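Long-range contacts in lipolytic enzyme (Clostridium thermocellum, PDB 2VPT), which removes acetyl groups from xylan as a cellulosomal family 3 carbohydrate esterase, of which this chain is the catalytic domain: residues Lys4-Met9 with Asn83-Phe88; Cys15-Gly20 with Gly62-Thr67; Arg28-Arg33 with Lys186-Trp191; Asn120-Val125 with Lys155-Lys160. One frame throughout, in Å; residues are numbered along the deposited sequence.

Interaction 1: residues Lys4-Met9 with Asn83-Phe88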
# COMPACT_ATOMS: atom_id res chain seq x y z
N LYS A 4 -17.57 -22.27 -9.76
CA LYS A 4 -17.12 -22.07 -8.36
C LYS A 4 -16.26 -20.81 -8.28
O LYS A 4 -15.37 -20.63 -9.12
CB LYS A 4 -16.31 -23.27 -7.87
CG LYS A 4 -15.90 -23.17 -6.41
CD LYS A 4 -14.77 -24.11 -6.03
CE LYS A 4 -14.16 -23.71 -4.70
NZ LYS A 4 -13.13 -24.69 -4.23
N THR A 5 -16.54 -19.95 -7.30
CA THR A 5 -15.63 -18.84 -6.98
C THR A 5 -14.36 -19.42 -6.38
O THR A 5 -14.42 -20.24 -5.47
CB THR A 5 -16.25 -17.83 -5.99
OG1 THR A 5 -17.36 -17.17 -6.61
CG2 THR A 5 -15.22 -16.77 -5.58
N ILE A 6 -13.22 -18.99 -6.93
CA ILE A 6 -11.89 -19.41 -6.49
C ILE A 6 -11.29 -18.31 -5.61
O ILE A 6 -11.13 -17.18 -6.07
CB ILE A 6 -10.94 -19.63 -7.70
CG1 ILE A 6 -11.59 -20.51 -8.77
CG2 ILE A 6 -9.61 -20.25 -7.24
CD1 ILE A 6 -10.73 -20.72 -9.98
N LYS A 7 -10.96 -18.63 -4.37
CA LYS A 7 -10.27 -17.71 -3.46
C LYS A 7 -8.77 -17.85 -3.67
O LYS A 7 -8.21 -18.95 -3.50
CB LYS A 7 -10.61 -17.98 -2.00
CG LYS A 7 -12.04 -17.62 -1.63
CD LYS A 7 -12.33 -17.89 -0.16
CE LYS A 7 -13.69 -17.34 0.25
NZ LYS A 7 -13.95 -17.47 1.71
N ILE A 8 -8.12 -16.76 -4.06
CA ILE A 8 -6.70 -16.73 -4.34
C ILE A 8 -6.05 -15.73 -3.40
O ILE A 8 -6.48 -14.59 -3.32
CB ILE A 8 -6.40 -16.30 -5.79
CG1 ILE A 8 -7.10 -17.23 -6.80
CG2 ILE A 8 -4.89 -16.27 -5.99
CD1 ILE A 8 -6.94 -16.84 -8.27
N MSE A 9 -5.02 -16.17 -2.67
CA MSE A 9 -4.28 -15.29 -1.78
C MSE A 9 -2.93 -14.93 -2.39
O MSE A 9 -2.03 -15.78 -2.44
CB MSE A 9 -4.06 -15.94 -0.43
CG MSE A 9 -3.44 -14.98 0.58
SE MSE A 9 -3.06 -15.80 2.27
CE MSE A 9 -4.17 -15.67 2.65
N ASN A 83 -8.55 -18.86 4.34
CA ASN A 83 -8.84 -20.17 3.74
C ASN A 83 -8.86 -20.16 2.21
O ASN A 83 -9.82 -20.56 1.58
CB ASN A 83 -10.15 -20.74 4.31
CG ASN A 83 -10.31 -22.22 4.02
OD1 ASN A 83 -9.34 -22.97 3.95
ND2 ASN A 83 -11.56 -22.64 3.85
N PRO A 84 -7.76 -19.73 1.60
CA PRO A 84 -7.73 -19.66 0.15
C PRO A 84 -7.70 -21.03 -0.51
O PRO A 84 -7.19 -21.99 0.07
CB PRO A 84 -6.41 -18.95 -0.13
CG PRO A 84 -5.56 -19.30 1.03
CD PRO A 84 -6.47 -19.32 2.19
N ASP A 85 -8.22 -21.10 -1.72
CA ASP A 85 -8.10 -22.30 -2.56
C ASP A 85 -6.72 -22.37 -3.22
O ASP A 85 -6.18 -23.45 -3.46
CB ASP A 85 -9.19 -22.30 -3.63
CG ASP A 85 -10.57 -22.25 -3.03
OD1 ASP A 85 -10.88 -23.16 -2.24
OD2 ASP A 85 -11.34 -21.32 -3.33
N VAL A 86 -6.15 -21.20 -3.50
CA VAL A 86 -4.92 -21.06 -4.26
C VAL A 86 -4.09 -19.97 -3.58
O VAL A 86 -4.64 -18.96 -3.12
CB VAL A 86 -5.21 -20.63 -5.72
CG1 VAL A 86 -3.95 -20.43 -6.52
CG2 VAL A 86 -6.11 -21.65 -6.43
N VAL A 87 -2.78 -20.18 -3.53
CA VAL A 87 -1.83 -19.18 -3.07
C VAL A 87 -0.89 -18.85 -4.22
O VAL A 87 -0.36 -19.76 -4.86
CB VAL A 87 -1.03 -19.68 -1.84
CG1 VAL A 87 0.11 -18.73 -1.49
CG2 VAL A 87 -1.97 -19.88 -0.68
N PHE A 88 -0.68 -17.56 -4.46
CA PHE A 88 0.30 -17.06 -5.41
C PHE A 88 1.46 -16.53 -4.57
O PHE A 88 1.36 -15.43 -4.02
CB PHE A 88 -0.25 -15.90 -6.25
CG PHE A 88 -1.27 -16.27 -7.30
CD1 PHE A 88 -1.50 -17.57 -7.72
CD2 PHE A 88 -1.99 -15.25 -7.91
CE1 PHE A 88 -2.44 -17.83 -8.73
CE2 PHE A 88 -2.92 -15.51 -8.91
CZ PHE A 88 -3.13 -16.80 -9.32

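Interaction 2: residues Cys15-Gly20 with Gly62-Thr67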
# COMPACT_ATOMS: atom_id res chain seq x y z
N CYS A 15 6.67 -6.40 -4.48
CA CYS A 15 6.24 -6.72 -5.83
C CYS A 15 4.80 -7.20 -5.88
O CYS A 15 4.18 -7.15 -6.94
CB CYS A 15 7.15 -7.74 -6.49
SG CYS A 15 8.88 -7.26 -6.63
N THR A 16 4.29 -7.69 -4.76
CA THR A 16 2.88 -8.08 -4.62
C THR A 16 2.03 -6.96 -4.04
O THR A 16 0.88 -6.75 -4.46
CB THR A 16 2.76 -9.38 -3.80
OG1 THR A 16 3.43 -10.44 -4.51
CG2 THR A 16 1.30 -9.78 -3.57
N GLU A 17 2.57 -6.21 -3.08
CA GLU A 17 1.87 -5.04 -2.57
C GLU A 17 1.74 -3.99 -3.66
O GLU A 17 0.70 -3.31 -3.75
CB GLU A 17 2.54 -4.49 -1.31
CG GLU A 17 1.71 -3.39 -0.63
CD GLU A 17 2.11 -3.14 0.81
OE1 GLU A 17 3.30 -3.34 1.17
OE2 GLU A 17 1.22 -2.73 1.58
N GLY A 18 2.77 -3.87 -4.50
CA GLY A 18 2.70 -3.04 -5.70
C GLY A 18 3.43 -1.72 -5.68
O GLY A 18 2.98 -0.74 -6.27
N MSE A 19 4.58 -1.66 -5.03
CA MSE A 19 5.40 -0.47 -5.14
C MSE A 19 5.79 -0.26 -6.60
O MSE A 19 5.78 -1.20 -7.41
CB MSE A 19 6.63 -0.55 -4.24
CG MSE A 19 6.31 -0.50 -2.79
SE MSE A 19 7.89 -0.26 -1.67
CE MSE A 19 7.07 0.42 -0.09
N GLY A 20 6.13 0.97 -6.95
CA GLY A 20 6.41 1.33 -8.33
C GLY A 20 5.19 1.98 -8.95
O GLY A 20 4.50 2.79 -8.31
N GLY A 62 0.47 -9.00 0.28
CA GLY A 62 1.75 -8.45 -0.11
C GLY A 62 2.23 -7.48 0.94
O GLY A 62 1.48 -6.59 1.36
N HIS A 63 3.48 -7.65 1.37
CA HIS A 63 4.08 -6.84 2.43
C HIS A 63 5.43 -6.30 1.99
O HIS A 63 6.42 -7.03 1.99
CB HIS A 63 4.23 -7.70 3.68
CG HIS A 63 2.93 -8.07 4.31
ND1 HIS A 63 2.15 -9.14 3.91
CD2 HIS A 63 2.23 -7.44 5.27
CE1 HIS A 63 1.03 -9.13 4.61
NE2 HIS A 63 1.08 -8.14 5.47
N SER A 64 5.46 -5.04 1.59
CA SER A 64 6.69 -4.39 1.20
C SER A 64 7.73 -4.53 2.30
O SER A 64 7.43 -4.31 3.47
CB SER A 64 6.45 -2.91 0.90
OG SER A 64 5.54 -2.77 -0.17
N GLY A 65 8.94 -4.91 1.91
CA GLY A 65 10.05 -5.02 2.84
C GLY A 65 10.25 -6.40 3.42
O GLY A 65 11.26 -6.64 4.07
N TRP A 66 9.33 -7.33 3.19
CA TRP A 66 9.36 -8.59 3.93
C TRP A 66 10.18 -9.67 3.27
O TRP A 66 10.29 -9.76 2.05
CB TRP A 66 7.97 -9.13 4.21
CG TRP A 66 7.21 -8.38 5.25
CD1 TRP A 66 7.23 -7.04 5.50
CD2 TRP A 66 6.24 -8.94 6.14
NE1 TRP A 66 6.34 -6.74 6.51
CE2 TRP A 66 5.72 -7.89 6.92
CE3 TRP A 66 5.77 -10.24 6.37
CZ2 TRP A 66 4.74 -8.09 7.88
CZ3 TRP A 66 4.81 -10.43 7.34
CH2 TRP A 66 4.31 -9.37 8.09
N THR A 67 10.74 -10.52 4.14
CA THR A 67 11.55 -11.66 3.76
C THR A 67 10.78 -12.95 4.00
O THR A 67 9.72 -12.96 4.64
CB THR A 67 12.81 -11.69 4.63
OG1 THR A 67 12.39 -11.79 6.00
CG2 THR A 67 13.66 -10.42 4.43

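Interaction 3: residues Arg28-Arg33 with Lys186-Trp191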
# COMPACT_ATOMS: atom_id res chain seq x y z
N ARG A 28 -2.01 -7.52 -9.76
CA ARG A 28 -3.38 -7.91 -9.41
C ARG A 28 -4.42 -7.20 -10.28
O ARG A 28 -5.42 -7.80 -10.67
CB ARG A 28 -3.64 -7.68 -7.92
CG ARG A 28 -2.81 -8.64 -7.04
CD ARG A 28 -2.81 -8.28 -5.58
NE ARG A 28 -2.01 -7.10 -5.26
CZ ARG A 28 -2.48 -5.89 -4.96
NH1 ARG A 28 -3.77 -5.58 -4.99
NH2 ARG A 28 -1.61 -4.94 -4.68
N THR A 29 -4.16 -5.95 -10.63
CA THR A 29 -5.12 -5.17 -11.46
C THR A 29 -5.36 -5.88 -12.79
O THR A 29 -6.49 -6.21 -13.16
CB THR A 29 -4.59 -3.77 -11.70
OG1 THR A 29 -4.28 -3.18 -10.43
CG2 THR A 29 -5.61 -2.91 -12.44
N GLU A 30 -4.29 -6.13 -13.53
CA GLU A 30 -4.43 -6.74 -14.85
C GLU A 30 -4.81 -8.22 -14.75
O GLU A 30 -5.59 -8.73 -15.55
CB GLU A 30 -3.16 -6.53 -15.67
CG GLU A 30 -3.15 -7.12 -17.07
CD GLU A 30 -4.16 -6.48 -18.00
OE1 GLU A 30 -4.58 -5.33 -17.75
OE2 GLU A 30 -4.51 -7.13 -19.01
N LEU A 31 -4.26 -8.94 -13.77
CA LEU A 31 -4.58 -10.35 -13.70
C LEU A 31 -6.05 -10.57 -13.35
O LEU A 31 -6.68 -11.48 -13.88
CB LEU A 31 -3.68 -11.08 -12.69
CG LEU A 31 -3.85 -12.60 -12.62
CD1 LEU A 31 -3.60 -13.25 -13.97
CD2 LEU A 31 -2.91 -13.16 -11.58
N TYR A 32 -6.61 -9.73 -12.48
CA TYR A 32 -8.03 -9.83 -12.16
C TYR A 32 -8.87 -9.67 -13.42
O TYR A 32 -9.85 -10.40 -13.61
CB TYR A 32 -8.43 -8.79 -11.10
CG TYR A 32 -9.81 -9.01 -10.54
CD1 TYR A 32 -10.04 -9.95 -9.55
CD2 TYR A 32 -10.91 -8.33 -11.05
CE1 TYR A 32 -11.29 -10.19 -9.05
CE2 TYR A 32 -12.17 -8.56 -10.56
CZ TYR A 32 -12.37 -9.48 -9.56
OH TYR A 32 -13.62 -9.73 -9.04
N ARG A 33 -8.48 -8.73 -14.27
CA ARG A 33 -9.16 -8.53 -15.56
C ARG A 33 -9.07 -9.78 -16.42
O ARG A 33 -10.09 -10.25 -16.93
CB ARG A 33 -8.54 -7.37 -16.35
CG ARG A 33 -8.79 -6.00 -15.76
CD ARG A 33 -8.40 -4.89 -16.69
NE ARG A 33 -9.30 -4.82 -17.84
CZ ARG A 33 -9.31 -3.84 -18.75
NH1 ARG A 33 -8.46 -2.82 -18.68
NH2 ARG A 33 -10.18 -3.89 -19.76
N LYS A 186 2.87 -6.91 -17.97
CA LYS A 186 3.63 -8.05 -18.50
C LYS A 186 3.68 -9.21 -17.50
O LYS A 186 3.52 -10.37 -17.85
CB LYS A 186 5.06 -7.63 -18.87
CG LYS A 186 5.17 -6.70 -20.08
CD LYS A 186 6.65 -6.43 -20.39
CE LYS A 186 6.88 -5.45 -21.53
NZ LYS A 186 8.33 -5.34 -21.85
N ILE A 187 3.90 -8.88 -16.22
CA ILE A 187 3.94 -9.89 -15.18
C ILE A 187 2.59 -10.59 -15.03
O ILE A 187 2.52 -11.80 -14.94
CB ILE A 187 4.41 -9.26 -13.85
CG1 ILE A 187 5.89 -8.85 -13.93
CG2 ILE A 187 4.13 -10.17 -12.65
CD1 ILE A 187 6.86 -10.00 -13.99
N ALA A 188 1.51 -9.81 -15.04
CA ALA A 188 0.17 -10.37 -14.99
C ALA A 188 -0.07 -11.39 -16.11
O ALA A 188 -0.69 -12.43 -15.90
CB ALA A 188 -0.87 -9.27 -15.08
N ASN A 189 0.41 -11.06 -17.31
CA ASN A 189 0.25 -11.98 -18.44
C ASN A 189 0.97 -13.29 -18.26
O ASN A 189 0.48 -14.33 -18.69
CB ASN A 189 0.56 -11.27 -19.75
CG ASN A 189 -0.65 -10.46 -20.23
OD1 ASN A 189 -0.81 -9.30 -19.89
ND2 ASN A 189 -1.55 -11.11 -20.96
N ILE A 190 2.11 -13.27 -17.56
CA ILE A 190 2.86 -14.49 -17.29
C ILE A 190 2.16 -15.31 -16.19
O ILE A 190 2.01 -16.52 -16.31
CB ILE A 190 4.32 -14.21 -16.96
CG1 ILE A 190 5.02 -13.48 -18.12
CG2 ILE A 190 5.06 -15.51 -16.62
CD1 ILE A 190 6.34 -12.84 -17.76
N TRP A 191 1.68 -14.66 -15.12
CA TRP A 191 0.85 -15.38 -14.18
C TRP A 191 -0.31 -16.08 -14.89
O TRP A 191 -0.62 -17.23 -14.61
CB TRP A 191 0.25 -14.46 -13.11
CG TRP A 191 1.19 -14.01 -12.00
CD1 TRP A 191 1.80 -12.81 -11.90
CD2 TRP A 191 1.60 -14.76 -10.84
NE1 TRP A 191 2.57 -12.75 -10.75
CE2 TRP A 191 2.45 -13.94 -10.08
CE3 TRP A 191 1.31 -16.05 -10.36
CZ2 TRP A 191 3.03 -14.36 -8.88
CZ3 TRP A 191 1.89 -16.47 -9.17
CH2 TRP A 191 2.73 -15.62 -8.44

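Interaction 4: residues Asn120-Val125 with Lys155-Lys160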
# COMPACT_ATOMS: atom_id res chain seq x y z
N ASN A 120 -4.81 -29.22 1.14
CA ASN A 120 -5.54 -29.25 -0.13
C ASN A 120 -5.36 -28.01 -1.01
O ASN A 120 -5.98 -27.90 -2.07
CB ASN A 120 -7.03 -29.50 0.13
CG ASN A 120 -7.29 -30.89 0.69
OD1 ASN A 120 -6.60 -31.84 0.34
ND2 ASN A 120 -8.28 -31.00 1.56
N VAL A 121 -4.51 -27.09 -0.57
CA VAL A 121 -4.29 -25.87 -1.32
C VAL A 121 -3.50 -26.15 -2.60
O VAL A 121 -2.77 -27.13 -2.71
CB VAL A 121 -3.57 -24.81 -0.44
CG1 VAL A 121 -2.05 -25.04 -0.40
CG2 VAL A 121 -3.87 -23.40 -0.95
N THR A 122 -3.69 -25.28 -3.59
CA THR A 122 -2.87 -25.26 -4.78
C THR A 122 -1.93 -24.07 -4.67
O THR A 122 -2.37 -22.95 -4.38
CB THR A 122 -3.73 -25.18 -6.04
OG1 THR A 122 -4.49 -26.39 -6.15
CG2 THR A 122 -2.89 -24.99 -7.31
N LEU A 123 -0.65 -24.31 -4.89
CA LEU A 123 0.39 -23.30 -4.67
C LEU A 123 1.16 -23.01 -5.95
O LEU A 123 1.62 -23.92 -6.63
CB LEU A 123 1.35 -23.76 -3.57
CG LEU A 123 2.53 -22.84 -3.21
CD1 LEU A 123 2.08 -21.50 -2.63
CD2 LEU A 123 3.48 -23.53 -2.22
N PHE A 124 1.28 -21.74 -6.28
CA PHE A 124 2.13 -21.25 -7.35
C PHE A 124 3.27 -20.47 -6.74
O PHE A 124 3.06 -19.65 -5.85
CB PHE A 124 1.34 -20.35 -8.30
CG PHE A 124 0.30 -21.10 -9.09
CD1 PHE A 124 0.65 -21.71 -10.27
CD2 PHE A 124 -1.00 -21.23 -8.64
CE1 PHE A 124 -0.27 -22.41 -11.01
CE2 PHE A 124 -1.94 -21.94 -9.38
CZ PHE A 124 -1.56 -22.52 -10.57
N VAL A 125 4.48 -20.74 -7.22
CA VAL A 125 5.70 -20.09 -6.73
C VAL A 125 6.38 -19.41 -7.91
O VAL A 125 6.71 -20.07 -8.89
CB VAL A 125 6.65 -21.10 -6.08
CG1 VAL A 125 7.94 -20.40 -5.63
CG2 VAL A 125 5.95 -21.79 -4.89
N LYS A 155 0.88 -30.30 -5.03
CA LYS A 155 0.27 -29.42 -6.01
C LYS A 155 0.93 -28.03 -5.96
O LYS A 155 0.32 -27.05 -5.54
CB LYS A 155 -1.25 -29.35 -5.77
CG LYS A 155 -1.96 -30.69 -6.02
CD LYS A 155 -3.43 -30.65 -5.67
CE LYS A 155 -4.13 -31.92 -6.13
NZ LYS A 155 -5.54 -31.96 -5.70
N VAL A 156 2.19 -27.98 -6.39
CA VAL A 156 2.99 -26.75 -6.46
C VAL A 156 3.53 -26.59 -7.88
O VAL A 156 4.01 -27.56 -8.49
CB VAL A 156 4.11 -26.72 -5.39
CG1 VAL A 156 5.09 -27.89 -5.57
CG2 VAL A 156 4.85 -25.38 -5.40
N TYR A 157 3.46 -25.37 -8.40
CA TYR A 157 3.75 -25.08 -9.80
C TYR A 157 4.59 -23.83 -9.89
O TYR A 157 4.36 -22.87 -9.15
CB TYR A 157 2.42 -24.89 -10.56
CG TYR A 157 1.50 -26.07 -10.39
CD1 TYR A 157 1.64 -27.20 -11.20
CD2 TYR A 157 0.53 -26.10 -9.40
CE1 TYR A 157 0.82 -28.31 -11.03
CE2 TYR A 157 -0.30 -27.20 -9.22
CZ TYR A 157 -0.14 -28.30 -10.04
OH TYR A 157 -0.96 -29.41 -9.87
N PHE A 158 5.55 -23.83 -10.80
CA PHE A 158 6.47 -22.73 -11.00
C PHE A 158 5.90 -21.73 -11.99
O PHE A 158 5.38 -22.09 -13.04
CB PHE A 158 7.82 -23.28 -11.51
CG PHE A 158 8.85 -22.24 -11.82
CD1 PHE A 158 9.24 -21.30 -10.87
CD2 PHE A 158 9.47 -22.22 -13.05
CE1 PHE A 158 10.21 -20.36 -11.18
CE2 PHE A 158 10.44 -21.29 -13.35
CZ PHE A 158 10.81 -20.36 -12.41
N VAL A 159 6.01 -20.45 -11.66
CA VAL A 159 5.61 -19.36 -12.53
C VAL A 159 6.87 -18.59 -12.90
O VAL A 159 7.48 -17.91 -12.06
CB VAL A 159 4.58 -18.45 -11.84
CG1 VAL A 159 4.23 -17.27 -12.75
CG2 VAL A 159 3.34 -19.27 -11.44
N LYS A 160 7.29 -18.73 -14.15
CA LYS A 160 8.55 -18.15 -14.60
C LYS A 160 8.40 -16.69 -15.00
O LYS A 160 8.48 -16.34 -16.18
CB LYS A 160 9.11 -18.98 -15.77
CG LYS A 160 10.56 -18.65 -16.09
CD LYS A 160 11.13 -19.57 -17.17
CE LYS A 160 12.35 -18.99 -17.82
NZ LYS A 160 13.08 -20.03 -18.60

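Interaction 1: residues Lys4-Met9 with Asn83-Phe88
Asp85 and Lys7 join the two segments just before strand 86-90 begins. At the root of the Asp85 side chain, CB lies 3.5 Å from Lys7 O. Its CG stands anti to the carbonyl carbon (chi1 -58°), and the two carboxylate oxygens beyond it divide their work. OD2 accepts the backbone N of Lys7 at 2.9 Å in a nearly straight bond (N-H...O 171°), on its anti side and close to the carboxylate plane. OD1 meets Lys4 NZ tip to tip across 3.4 Å, a salt bridge whose hydrogen bond is weak. Lys7 O is gripped twice, by Asp85 N at 2.8 Å and by Val86 N at 3.1 Å. Regular parallel pairing then follows: Met9 N donates to Val86 O, and Phe88 N to Met9 O. On the face bearing Ile8 and Val86, Ile8 CG2 sits 3.5 Å from the Phe88 ring centroid, almost on the ring normal, a CH-pi contact. On the opposite face, CB of Met9, a selenomethionine, packs 3.8 Å from Pro84 CB. Helix 181-203 covers the first face and helix 68-82 the second, as expected of the central parallel sheet in the alpha/beta/alpha fold of SGNH hydrolases.

Interaction 2: residues Cys15-Gly20 with Gly62-Thr67
Glu17, the last residue of the short helix 14-17, and Gly62 bring their CA atoms to 4.2 Å, just before the chain folds into a type II beta turn from His63 to Trp66. Without a side chain, Gly62 lets the helix backbone come this close, and Thr16 CG2 rests 3.7 Å from Gly62 CA. The polar core is one carboxylate oxygen, Glu17 OE1, gripped twice by the same serine. Ser64 N reaches it at 2.8 Å with an angle of 165° at the hydrogen, nearly in line with the C-O bond. Ser64 OG donates to it at 2.7 Å from the anti side, tilted 31° from the carboxylate plane. The two donors approach from opposite faces of that plane, which should restrict rotation of the carboxylate. Glu17 CG is anti to its backbone N (chi1 -171°), and from there the extended chain carries CD to 3.5 Å from Gly62 O. Met19, a selenomethionine, lies against the serine too, its CE 3.5 Å from Ser64 CB. Ser64 also touches Ser14, which together with His178 and Asp175 probably forms the catalytic triad, as in other SGNH hydrolases. Met24 of the second subunit packs on Glu17, Met19 and Ser64. Within the chain, the contact ties helix 14-17 to the loop between strand 59-62 and helix 68-82, while Gln48 of strand 48-49 takes the carbonyl of Gly62.

Interaction 3: residues Arg28-Arg33 with Lys186-Trp191
Leu31 and Ala188 mark the closest approach of two helix segments, with CA atoms 4.9 Å apart and axes 8.1 Å apart at an angle of 43°. Carbon-to-carbon contacts dominate. Ala188 CB lies 3.6 Å from Glu30 CB. With chi1 180° Glu30 CG is anti to the backbone N, and this puts it beside the same methyl; the glutamate contributes its CB and CG. Leu31 CD2 lies 3.7 Å from Trp191 CB, and the two side chains cross at about a right angle. Beyond CB, the indole leads away from helix 28-37 and stacks with the rings of Tyr27 and Phe88. Side chains also rest on backbone atoms: Ala188 CB comes within 3.6 Å of Leu31 N, and Leu31 CD1 sets itself 3.6 Å from Ala188 O. Polar groups make no hydrogen bond across the interface, and those of Arg28 and Lys186 are engaged with other parts of the chain. Only van der Waals contact therefore joins these segments: the small Ala188 permits the short axial distance, and how closely the helices fit depends on shape rather than on directional bonds.

Interaction 4: residues Asn120-Val125 with Lys155-Lys160
Leu123 and Val125 exchange four backbone hydrogen bonds with residues 155-159, enough to define a parallel pair of strands. Leu123 N donates to Lys155 O at 3.0 Å with an angle of 170° at the hydrogen. Tyr157 N returns the bond to Leu123 O at 2.9 Å, more bent at 141°. The alternation goes on with Val125 N to Tyr157 O and Val159 N to Val125 O, the latter donor standing above the carbonyl plane. CA-H...O contacts fill in between, the shortest being Val156 CA to Leu123 O at 3.1 Å.

Packing splits between the two faces. On the face of Leu123, Val125 and Val156, Val156 CG1 takes the crowded position between N and the carbonyl carbon, which leaves CG2 anti to the backbone N. That methyl serves both neighbours, meeting Val125 CG2 at 3.8 Å and Leu123 CD2 at 3.9 Å. On the other face, the Phe124 ring approaches Tyr157 through CD1, 3.7 Å from Tyr157 CB. The planes of the two rings are inclined at 37°, neither stacked nor perpendicular. Thr122 CG2 comes up to the edge of the Tyr157 ring, 3.9 Å from CE2.

Strand 156-159 borders 122-126, which pairs on its other side with strand 86-90. Helices 104-117 and 142-151 cover the Leu123, Val125 and Val156 face, and the latter helix lies in the beta-alpha-beta crossover linking the two strands; helix 181-203 packs under Phe124 and Tyr157.

In the fold
Interactions 1 and 4 build the same parallel sheet and share a seam: Val87 N and O probably bond to Thr122 O and Phe124 N. Both rely on backbone hydrogen bonds, but interaction 1 opens to the surface at its lysine end, whereas interaction 4 is mostly buried. Interaction 3, without a hydrogen bond across its interface, lies between helices over the sheet, buried at Leu31, Ala188 and Trp191 with Glu30 and Asn189 toward the surface; Leu31 and Trp191 pack on Phe88 of interaction 1, and Trp191 also reaches Phe124 and Val159 of interaction 4. Interaction 2, buried yet held by a carboxylate, lies near the probable active site, and Thr16 O probably accepts Arg28 NE from interaction 3.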